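PDB 3B77: uncharacterized protein, which is of unknown function but contains a bacterial pleckstrin homology domain together with a region that is probably involved in oligomerisation. Local coordinates for residues Y71-M77 with E89-G95; C42-L46 with K181-Y187. One frame throughout, in Å; residues are numbered along the deposited sequence.

Contact 1. Residues Y71-M77 with E89-G95; sequences YPIRHVM and EIKFEIG
Y71 meets I94 and G95 where strands 73-79 and 87-94, an antiparallel beta hairpin in the three-stranded sheet of the PH domain, come together at their open end. Its CB lies 3.7 Å from I94 CG1, while the ring turns its edge to the CA of G95. Next, P72 O accepts the backbone N-H of G95 (N to O 3.0 Å) and also meets the CA-H of I94. I73 and I94 form a non-hydrogen-bonded pair; both side chains point into the interior, where I73 packs on L118 of helix 108-146. R74 is the hydrogen-bonded partner of E93, with R74 N to E93 O and E93 N to R74 O both 2.9 Å. Its chain is extended from CG to NE, which brings one face of the guanidinium to P72, whose CB lies 3.4 Å above the plane, offset toward the rim. H75 and V76 stand opposite F92 in a beta bulge. With phi and psi near 55° and 50°, H75 lies in the left-handed helical region, and the register slips by one residue between R74 and M77. Its imidazole crosses E93, H75 CD2 lying 3.5 Å from E93 OE1, with ring and carboxylate planes 55° apart. V76 then turns inward: CG2 touches F92 CB, and Y115 and L119 of helix 108-146 pack against the valine. Regular pairing resumes at M77, a selenomethionine, with M77 N to K91 O at 2.9 Å and K91 N to M77 O at 3.0 Å. Both put their side chains on the face that R74 and E93 use, M77 CB 3.9 Å from K91 CB.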
ATOM      1  N   TYR A  71      22.220  -2.496  39.850  1.00 62.79           N
ATOM      2  CA  TYR A  71      22.915  -1.207  39.889  1.00 61.62           C
ATOM      3  C   TYR A  71      24.321  -1.399  39.356  1.00 61.56           C
ATOM      4  O   TYR A  71      25.218  -1.770  40.090  1.00 62.43           O
ATOM      5  CB  TYR A  71      22.962  -0.666  41.312  1.00 61.58           C
ATOM      6  CG  TYR A  71      21.615  -0.439  41.912  1.00 60.67           C
ATOM      7  CD1 TYR A  71      20.942   0.733  41.694  1.00 61.89           C
ATOM      8  CD2 TYR A  71      21.017  -1.397  42.683  1.00 61.06           C
ATOM      9  CE1 TYR A  71      19.707   0.952  42.223  1.00 61.64           C
ATOM     10  CE2 TYR A  71      19.783  -1.194  43.221  1.00 60.81           C
ATOM     11  CZ  TYR A  71      19.122  -0.021  42.979  1.00 61.48           C
ATOM     12  OH  TYR A  71      17.857   0.206  43.514  1.00 62.96           O
ATOM     13  N   PRO A  72      24.513  -1.177  38.062  1.00 61.73           N
ATOM     14  CA  PRO A  72      25.850  -1.282  37.468  1.00 61.50           C
ATOM     15  C   PRO A  72      26.906  -0.261  37.923  1.00 60.15           C
ATOM     16  O   PRO A  72      26.598   0.922  38.174  1.00 59.53           O
ATOM     17  CB  PRO A  72      25.578  -1.089  35.974  1.00 61.72           C
ATOM     18  CG  PRO A  72      24.108  -1.352  35.811  1.00 61.95           C
ATOM     19  CD  PRO A  72      23.495  -0.860  37.050  1.00 61.94           C
ATOM     20  N   ILE A  73      28.147  -0.747  37.975  1.00 59.19           N
ATOM     21  CA  ILE A  73      29.318   0.047  38.346  1.00 58.56           C
ATOM     22  C   ILE A  73      29.921   0.627  37.103  1.00 59.24           C
ATOM     23  O   ILE A  73      30.056  -0.067  36.105  1.00 59.63           O
ATOM     24  CB  ILE A  73      30.364  -0.803  39.115  1.00 58.55           C
ATOM     25  CG1 ILE A  73      29.744  -1.288  40.436  1.00 58.11           C
ATOM     26  CG2 ILE A  73      31.610  -0.013  39.390  1.00 56.38           C
ATOM     27  CD1 ILE A  73      30.595  -2.205  41.202  1.00 60.65           C
ATOM     28  N   ARG A  74      30.210   1.924  37.153  1.00 61.11           N
ATOM     29  CA  ARG A  74      30.718   2.659  36.015  1.00 62.11           C
ATOM     30  C   ARG A  74      31.614   3.786  36.504  1.00 62.70           C
ATOM     31  O   ARG A  74      31.510   4.228  37.647  1.00 61.83           O
ATOM     32  CB  ARG A  74      29.572   3.292  35.236  1.00 63.66           C
ATOM     33  CG  ARG A  74      28.588   2.350  34.639  1.00 67.10           C
ATOM     34  CD  ARG A  74      27.485   3.133  33.915  1.00 73.24           C
ATOM     35  NE  ARG A  74      26.459   2.240  33.349  1.00 77.04           N
ATOM     36  CZ  ARG A  74      25.288   1.908  33.914  1.00 78.59           C
ATOM     37  NH1 ARG A  74      24.907   2.392  35.108  1.00 81.27           N
ATOM     38  NH2 ARG A  74      24.484   1.057  33.275  1.00 78.67           N
ATOM     39  N   HIS A  75      32.481   4.248  35.609  1.00 63.34           N
ATOM     40  CA  HIS A  75      33.346   5.381  35.856  1.00 63.64           C
ATOM     41  C   HIS A  75      34.190   5.238  37.099  1.00 62.64           C
ATOM     42  O   HIS A  75      34.253   6.155  37.923  1.00 60.65           O
ATOM     43  CB  HIS A  75      32.520   6.664  35.891  1.00 65.80           C
ATOM     44  CG  HIS A  75      31.659   6.836  34.687  1.00 67.51           C
ATOM     45  ND1 HIS A  75      32.183   7.079  33.438  1.00 70.63           N
ATOM     46  CD2 HIS A  75      30.317   6.782  34.531  1.00 70.36           C
ATOM     47  CE1 HIS A  75      31.199   7.173  32.560  1.00 71.67           C
ATOM     48  NE2 HIS A  75      30.054   6.993  33.198  1.00 71.38           N
ATOM     49  N   VAL A  76      34.858   4.089  37.202  1.00 62.03           N
ATOM     50  CA  VAL A  76      35.736   3.809  38.319  1.00 61.86           C
ATOM     51  C   VAL A  76      37.012   4.648  38.198  1.00 63.66           C
ATOM     52  O   VAL A  76      37.742   4.536  37.212  1.00 63.47           O
ATOM     53  CB  VAL A  76      36.069   2.317  38.401  1.00 61.69           C
ATOM     54  CG1 VAL A  76      37.029   2.036  39.564  1.00 60.12           C
ATOM     55  CG2 VAL A  76      34.778   1.514  38.554  1.00 59.45           C
HETATM   56  N   MSE A  77      37.248   5.493  39.209  1.00 66.23           N
HETATM   57  CA  MSE A  77      38.410   6.377  39.281  1.00 67.98           C
HETATM   58  C   MSE A  77      39.239   6.196  40.564  1.00 68.13           C
HETATM   59  O   MSE A  77      38.766   5.674  41.574  1.00 66.54           O
HETATM   60  CB  MSE A  77      37.958   7.833  39.256  1.00 70.46           C
HETATM   61  CG  MSE A  77      37.123   8.229  38.076  1.00 72.23           C
HETATM   62 SE   MSE A  77      38.173   8.317  36.411  0.75 79.03          SE
HETATM   63  CE  MSE A  77      36.512   8.714  35.076  1.00 78.41           C
ATOM     64  N   GLU A  89      41.616   8.828  47.315  1.00 72.01           N
ATOM     65  CA  GLU A  89      40.186   8.872  47.021  1.00 71.21           C
ATOM     66  C   GLU A  89      39.843   7.904  45.906  1.00 68.30           C
ATOM     67  O   GLU A  89      40.473   7.918  44.858  1.00 68.25           O
ATOM     68  CB  GLU A  89      39.778  10.292  46.621  1.00 71.80           C
ATOM     69  CG  GLU A  89      38.294  10.460  46.292  1.00 75.40           C
ATOM     70  CD  GLU A  89      37.987  11.662  45.379  1.00 76.60           C
ATOM     71  OE1 GLU A  89      38.452  11.692  44.218  1.00 80.32           O
ATOM     72  OE2 GLU A  89      37.239  12.559  45.808  1.00 82.17           O
ATOM     73  N   ILE A  90      38.841   7.057  46.145  1.00 66.97           N
ATOM     74  CA  ILE A  90      38.304   6.135  45.135  1.00 64.09           C
ATOM     75  C   ILE A  90      36.908   6.614  44.778  1.00 63.69           C
ATOM     76  O   ILE A  90      36.129   7.016  45.640  1.00 63.03           O
ATOM     77  CB  ILE A  90      38.279   4.666  45.614  1.00 63.54           C
ATOM     78  CG1 ILE A  90      37.894   3.728  44.462  1.00 63.21           C
ATOM     79  CG2 ILE A  90      37.359   4.504  46.801  1.00 62.95           C
ATOM     80  CD1 ILE A  90      38.102   2.259  44.778  1.00 63.26           C
ATOM     81  N   LYS A  91      36.618   6.625  43.485  1.00 63.61           N
ATOM     82  CA  LYS A  91      35.331   7.054  42.996  1.00 64.33           C
ATOM     83  C   LYS A  91      34.728   6.026  42.054  1.00 61.28           C
ATOM     84  O   LYS A  91      35.430   5.234  41.437  1.00 59.24           O
ATOM     85  CB  LYS A  91      35.447   8.365  42.226  1.00 66.22           C
ATOM     86  CG  LYS A  91      36.032   9.556  42.966  1.00 70.75           C
ATOM     87  CD  LYS A  91      36.362  10.711  41.979  1.00 73.33           C
ATOM     88  CE  LYS A  91      35.110  11.227  41.215  1.00 76.73           C
ATOM     89  NZ  LYS A  91      35.399  12.318  40.206  1.00 77.26           N
ATOM     90  N   PHE A  92      33.404   6.065  41.968  1.00 59.22           N
ATOM     91  CA  PHE A  92      32.623   5.261  41.034  1.00 57.82           C
ATOM     92  C   PHE A  92      31.174   5.690  41.099  1.00 58.75           C
ATOM     93  O   PHE A  92      30.781   6.500  41.938  1.00 57.65           O
ATOM     94  CB  PHE A  92      32.736   3.760  41.309  1.00 55.55           C
ATOM     95  CG  PHE A  92      32.346   3.371  42.692  1.00 54.49           C
ATOM     96  CD1 PHE A  92      33.281   3.382  43.719  1.00 53.79           C
ATOM     97  CD2 PHE A  92      31.042   2.986  42.975  1.00 53.79           C
ATOM     98  CE1 PHE A  92      32.911   3.028  44.985  1.00 54.12           C
ATOM     99  CE2 PHE A  92      30.663   2.623  44.231  1.00 52.42           C
ATOM    100  CZ  PHE A  92      31.581   2.647  45.243  1.00 54.43           C
ATOM    101  N   GLU A  93      30.402   5.153  40.168  1.00 60.60           N
ATOM    102  CA  GLU A  93      28.983   5.371  40.104  1.00 62.68           C
ATOM    103  C   GLU A  93      28.331   4.009  40.094  1.00 61.89           C
ATOM    104  O   GLU A  93      28.711   3.128  39.322  1.00 60.79           O
ATOM    105  CB  GLU A  93      28.619   6.158  38.849  1.00 64.26           C
ATOM    106  CG  GLU A  93      29.242   7.572  38.820  1.00 68.62           C
ATOM    107  CD  GLU A  93      28.837   8.406  37.617  1.00 70.45           C
ATOM    108  OE1 GLU A  93      27.947   7.974  36.835  1.00 75.42           O
ATOM    109  OE2 GLU A  93      29.428   9.509  37.476  1.00 75.69           O
ATOM    110  N   ILE A  94      27.360   3.837  40.978  1.00 62.40           N
ATOM    111  CA  ILE A  94      26.647   2.568  41.123  1.00 62.14           C
ATOM    112  C   ILE A  94      25.166   2.877  40.909  1.00 64.95           C
ATOM    113  O   ILE A  94      24.575   3.699  41.618  1.00 64.52           O
ATOM    114  CB  ILE A  94      26.977   1.900  42.466  1.00 60.59           C
ATOM    115  CG1 ILE A  94      26.276   0.561  42.560  1.00 58.97           C
ATOM    116  CG2 ILE A  94      26.638   2.810  43.650  1.00 58.16           C
ATOM    117  CD1 ILE A  94      26.848  -0.297  43.646  1.00 59.40           C
ATOM    118  N   GLY A  95      24.572   2.227  39.907  1.00 69.05           N
ATOM    119  CA  GLY A  95      23.302   2.713  39.368  1.00 71.27           C
ATOM    120  C   GLY A  95      23.774   4.023  38.772  1.00 73.81           C
ATOM    121  O   GLY A  95      24.753   4.025  38.018  1.00 76.49           O
TER
HETATM  122  O   HOH W   1      26.815   4.612  36.857  1.00 60.02           O

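Contact 2. Residues C42-L46 with K181-Y187; sequences CFTNL and KDFGSFY
N45 O accepts the backbone N-H of F183 (N to O 3.0 Å), a nearly straight bond that ties the turn after strand 39-44 to the start of helix 184-191. Beside it, D182 folds into an Asx turn: with CG anti to the backbone N (chi1 -160°), OD1 takes the N-H of G184 (N to OD1 2.8 Å). The other carboxylate oxygen, OD2, receives a weak bond from N45 ND2 at 3.3 Å, while N45 OD1 is engaged by K29 N. A water bridges L46 O and K181 O, and K181 NZ reaches E127 of the second subunit in a salt bridge. N45 CB packs 3.6 Å from G184 CA. Further in, Y187 crosses F43 at about a right angle, its OH 3.6 Å from F43 CD2 and its CE2 3.4 Å from T44 O; the hydroxyl hydrogen-bonds to Y68 OH. Replacing Y187 by an alanine removes ring and hydroxyl, which would probably cost Y68 OH one partner and open a gap beside F43, against A117, L118 and I121 of helix 108-146. F183, at the N-cap position with its N held by N45 O, probably helps set where helix 184-191 begins, and Y187 seats it against the PH domain.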
ATOM      1  N   CYS A  42      30.458  -1.359  52.592  1.00 58.78           N
ATOM      2  CA  CYS A  42      30.668  -2.798  52.631  1.00 57.98           C
ATOM      3  C   CYS A  42      30.490  -3.373  51.251  1.00 57.12           C
ATOM      4  O   CYS A  42      29.411  -3.291  50.700  1.00 57.93           O
ATOM      5  CB  CYS A  42      29.634  -3.382  53.584  1.00 58.27           C
ATOM      6  SG  CYS A  42      29.716  -5.113  53.893  1.00 60.07           S
ATOM      7  N   PHE A  43      31.569  -3.909  50.682  1.00 56.56           N
ATOM      8  CA  PHE A  43      31.555  -4.494  49.343  1.00 55.11           C
ATOM      9  C   PHE A  43      31.495  -6.009  49.451  1.00 55.43           C
ATOM     10  O   PHE A  43      32.439  -6.631  49.901  1.00 54.20           O
ATOM     11  CB  PHE A  43      32.798  -4.095  48.560  1.00 54.71           C
ATOM     12  CG  PHE A  43      32.908  -2.617  48.299  1.00 54.73           C
ATOM     13  CD1 PHE A  43      33.464  -1.773  49.251  1.00 55.00           C
ATOM     14  CD2 PHE A  43      32.464  -2.080  47.110  1.00 54.02           C
ATOM     15  CE1 PHE A  43      33.582  -0.408  49.007  1.00 56.45           C
ATOM     16  CE2 PHE A  43      32.575  -0.751  46.850  1.00 55.87           C
ATOM     17  CZ  PHE A  43      33.135   0.106  47.798  1.00 56.38           C
ATOM     18  N   THR A  44      30.374  -6.584  49.021  1.00 56.36           N
ATOM     19  CA  THR A  44      30.164  -8.032  49.061  1.00 56.46           C
ATOM     20  C   THR A  44      30.161  -8.573  47.636  1.00 56.78           C
ATOM     21  O   THR A  44      30.282  -7.794  46.663  1.00 56.54           O
ATOM     22  CB  THR A  44      28.802  -8.422  49.720  1.00 56.30           C
ATOM     23  OG1 THR A  44      27.744  -8.285  48.768  1.00 56.62           O
ATOM     24  CG2 THR A  44      28.501  -7.570  50.951  1.00 54.49           C
ATOM     25  N   ASN A  45      30.028  -9.903  47.525  1.00 55.72           N
ATOM     26  CA  ASN A  45      29.935 -10.559  46.231  1.00 55.49           C
ATOM     27  C   ASN A  45      28.672 -10.194  45.472  1.00 55.26           C
ATOM     28  O   ASN A  45      28.653 -10.253  44.255  1.00 56.14           O
ATOM     29  CB  ASN A  45      30.026 -12.082  46.362  1.00 56.02           C
ATOM     30  CG  ASN A  45      29.018 -12.644  47.310  1.00 55.81           C
ATOM     31  OD1 ASN A  45      28.749 -12.064  48.351  1.00 57.99           O
ATOM     32  ND2 ASN A  45      28.458 -13.773  46.967  1.00 56.18           N
ATOM     33  N   LEU A  46      27.631  -9.783  46.184  1.00 55.04           N
ATOM     34  CA  LEU A  46      26.364  -9.454  45.566  1.00 53.81           C
ATOM     35  C   LEU A  46      26.047  -7.974  45.468  1.00 53.46           C
ATOM     36  O   LEU A  46      25.283  -7.586  44.577  1.00 55.01           O
ATOM     37  CB  LEU A  46      25.227 -10.118  46.333  1.00 52.81           C
ATOM     38  CG  LEU A  46      25.327 -11.614  46.594  1.00 53.89           C
ATOM     39  CD1 LEU A  46      24.256 -12.008  47.623  1.00 52.72           C
ATOM     40  CD2 LEU A  46      25.259 -12.506  45.312  1.00 52.37           C
ATOM     41  N   LYS A 181      24.744 -11.977  38.907  1.00 62.94           N
ATOM     42  CA  LYS A 181      24.495 -11.484  40.256  1.00 64.43           C
ATOM     43  C   LYS A 181      25.754 -11.418  41.111  1.00 63.22           C
ATOM     44  O   LYS A 181      25.953 -10.464  41.867  1.00 62.01           O
ATOM     45  CB  LYS A 181      23.431 -12.370  40.935  1.00 65.88           C
ATOM     46  CG  LYS A 181      22.028 -11.960  40.539  1.00 68.94           C
ATOM     47  CD  LYS A 181      20.975 -13.029  40.736  1.00 73.72           C
ATOM     48  CE  LYS A 181      19.554 -12.375  40.803  1.00 77.65           C
ATOM     49  NZ  LYS A 181      19.398 -11.125  39.940  1.00 81.19           N
ATOM     50  N   ASP A 182      26.599 -12.429  40.937  1.00 61.59           N
ATOM     51  CA  ASP A 182      27.748 -12.661  41.772  1.00 62.24           C
ATOM     52  C   ASP A 182      29.087 -12.288  41.099  1.00 61.83           C
ATOM     53  O   ASP A 182      29.406 -12.732  39.997  1.00 62.11           O
ATOM     54  CB  ASP A 182      27.747 -14.144  42.157  1.00 63.30           C
ATOM     55  CG  ASP A 182      28.567 -14.433  43.349  1.00 63.51           C
ATOM     56  OD1 ASP A 182      29.574 -13.753  43.591  1.00 69.27           O
ATOM     57  OD2 ASP A 182      28.202 -15.369  44.055  1.00 67.85           O
ATOM     58  N   PHE A 183      29.875 -11.503  41.823  1.00 61.53           N
ATOM     59  CA  PHE A 183      31.152 -11.001  41.374  1.00 59.92           C
ATOM     60  C   PHE A 183      32.193 -11.262  42.449  1.00 60.61           C
ATOM     61  O   PHE A 183      33.178 -10.517  42.574  1.00 60.90           O
ATOM     62  CB  PHE A 183      31.032  -9.498  41.103  1.00 58.78           C
ATOM     63  CG  PHE A 183      30.263  -9.163  39.842  1.00 57.76           C
ATOM     64  CD1 PHE A 183      30.896  -9.152  38.617  1.00 55.57           C
ATOM     65  CD2 PHE A 183      28.912  -8.838  39.894  1.00 57.71           C
ATOM     66  CE1 PHE A 183      30.205  -8.858  37.485  1.00 56.27           C
ATOM     67  CE2 PHE A 183      28.220  -8.515  38.746  1.00 56.86           C
ATOM     68  CZ  PHE A 183      28.870  -8.527  37.545  1.00 56.55           C
ATOM     69  N   GLY A 184      31.980 -12.315  43.233  1.00 60.30           N
ATOM     70  CA  GLY A 184      32.935 -12.673  44.265  1.00 60.74           C
ATOM     71  C   GLY A 184      34.317 -12.961  43.694  1.00 61.12           C
ATOM     72  O   GLY A 184      35.325 -12.495  44.222  1.00 61.91           O
ATOM     73  N   SER A 185      34.357 -13.693  42.589  1.00 61.40           N
ATOM     74  CA  SER A 185      35.611 -14.108  41.981  1.00 61.82           C
ATOM     75  C   SER A 185      36.426 -12.911  41.548  1.00 62.50           C
ATOM     76  O   SER A 185      37.650 -12.974  41.490  1.00 63.24           O
ATOM     77  CB  SER A 185      35.363 -15.042  40.803  1.00 61.37           C
ATOM     78  OG  SER A 185      34.451 -14.481  39.882  1.00 63.56           O
ATOM     79  N   PHE A 186      35.757 -11.804  41.272  1.00 63.03           N
ATOM     80  CA  PHE A 186      36.464 -10.586  40.922  1.00 63.80           C
ATOM     81  C   PHE A 186      37.191  -9.953  42.122  1.00 63.30           C
ATOM     82  O   PHE A 186      38.281  -9.429  41.967  1.00 63.51           O
ATOM     83  CB  PHE A 186      35.517  -9.580  40.273  1.00 64.78           C
ATOM     84  CG  PHE A 186      35.051 -10.000  38.927  1.00 65.03           C
ATOM     85  CD1 PHE A 186      34.082 -10.958  38.788  1.00 65.87           C
ATOM     86  CD2 PHE A 186      35.599  -9.456  37.796  1.00 66.21           C
ATOM     87  CE1 PHE A 186      33.671 -11.349  37.540  1.00 65.70           C
ATOM     88  CE2 PHE A 186      35.179  -9.854  36.556  1.00 64.95           C
ATOM     89  CZ  PHE A 186      34.226 -10.796  36.431  1.00 64.56           C
ATOM     90  N   TYR A 187      36.581  -9.975  43.299  1.00 63.16           N
ATOM     91  CA  TYR A 187      37.258  -9.507  44.503  1.00 62.61           C
ATOM     92  C   TYR A 187      38.301 -10.531  44.928  1.00 65.30           C
ATOM     93  O   TYR A 187      39.382 -10.186  45.370  1.00 65.94           O
ATOM     94  CB  TYR A 187      36.272  -9.297  45.633  1.00 60.37           C
ATOM     95  CG  TYR A 187      35.336  -8.140  45.434  1.00 58.21           C
ATOM     96  CD1 TYR A 187      35.803  -6.841  45.529  1.00 57.96           C
ATOM     97  CD2 TYR A 187      33.995  -8.333  45.175  1.00 56.14           C
ATOM     98  CE1 TYR A 187      34.976  -5.763  45.346  1.00 57.17           C
ATOM     99  CE2 TYR A 187      33.143  -7.248  45.003  1.00 55.66           C
ATOM    100  CZ  TYR A 187      33.641  -5.957  45.084  1.00 56.58           C
ATOM    101  OH  TYR A 187      32.827  -4.835  44.892  1.00 55.62           O
TER
HETATM  102  O   HOH W   2      24.026  -8.640  42.431  1.00 52.99           O

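Contact 1 pairs two strands of the three-stranded sheet; contact 2 joins a strand end of the five-stranded sheet to the C-terminal helix. Their centres are about 14 Å apart, and they meet through the hydrophobic interior: F92 CZ of contact 1 packs 3.9 Å from F43 CE2 of contact 2. L48 of strand 47-52 touches both phenylalanines. Helix 108-146 is a second common element, with L118 reached by I73 from one contact and by Y187 from the other. In sequence, the hairpin of 71-77 and 89-95 falls between 42-46 and 181-187, so contact 2 brings the chain back to the domain after its long helices, whereas contact 1 is a local pairing. Neither contact includes a bound ligand.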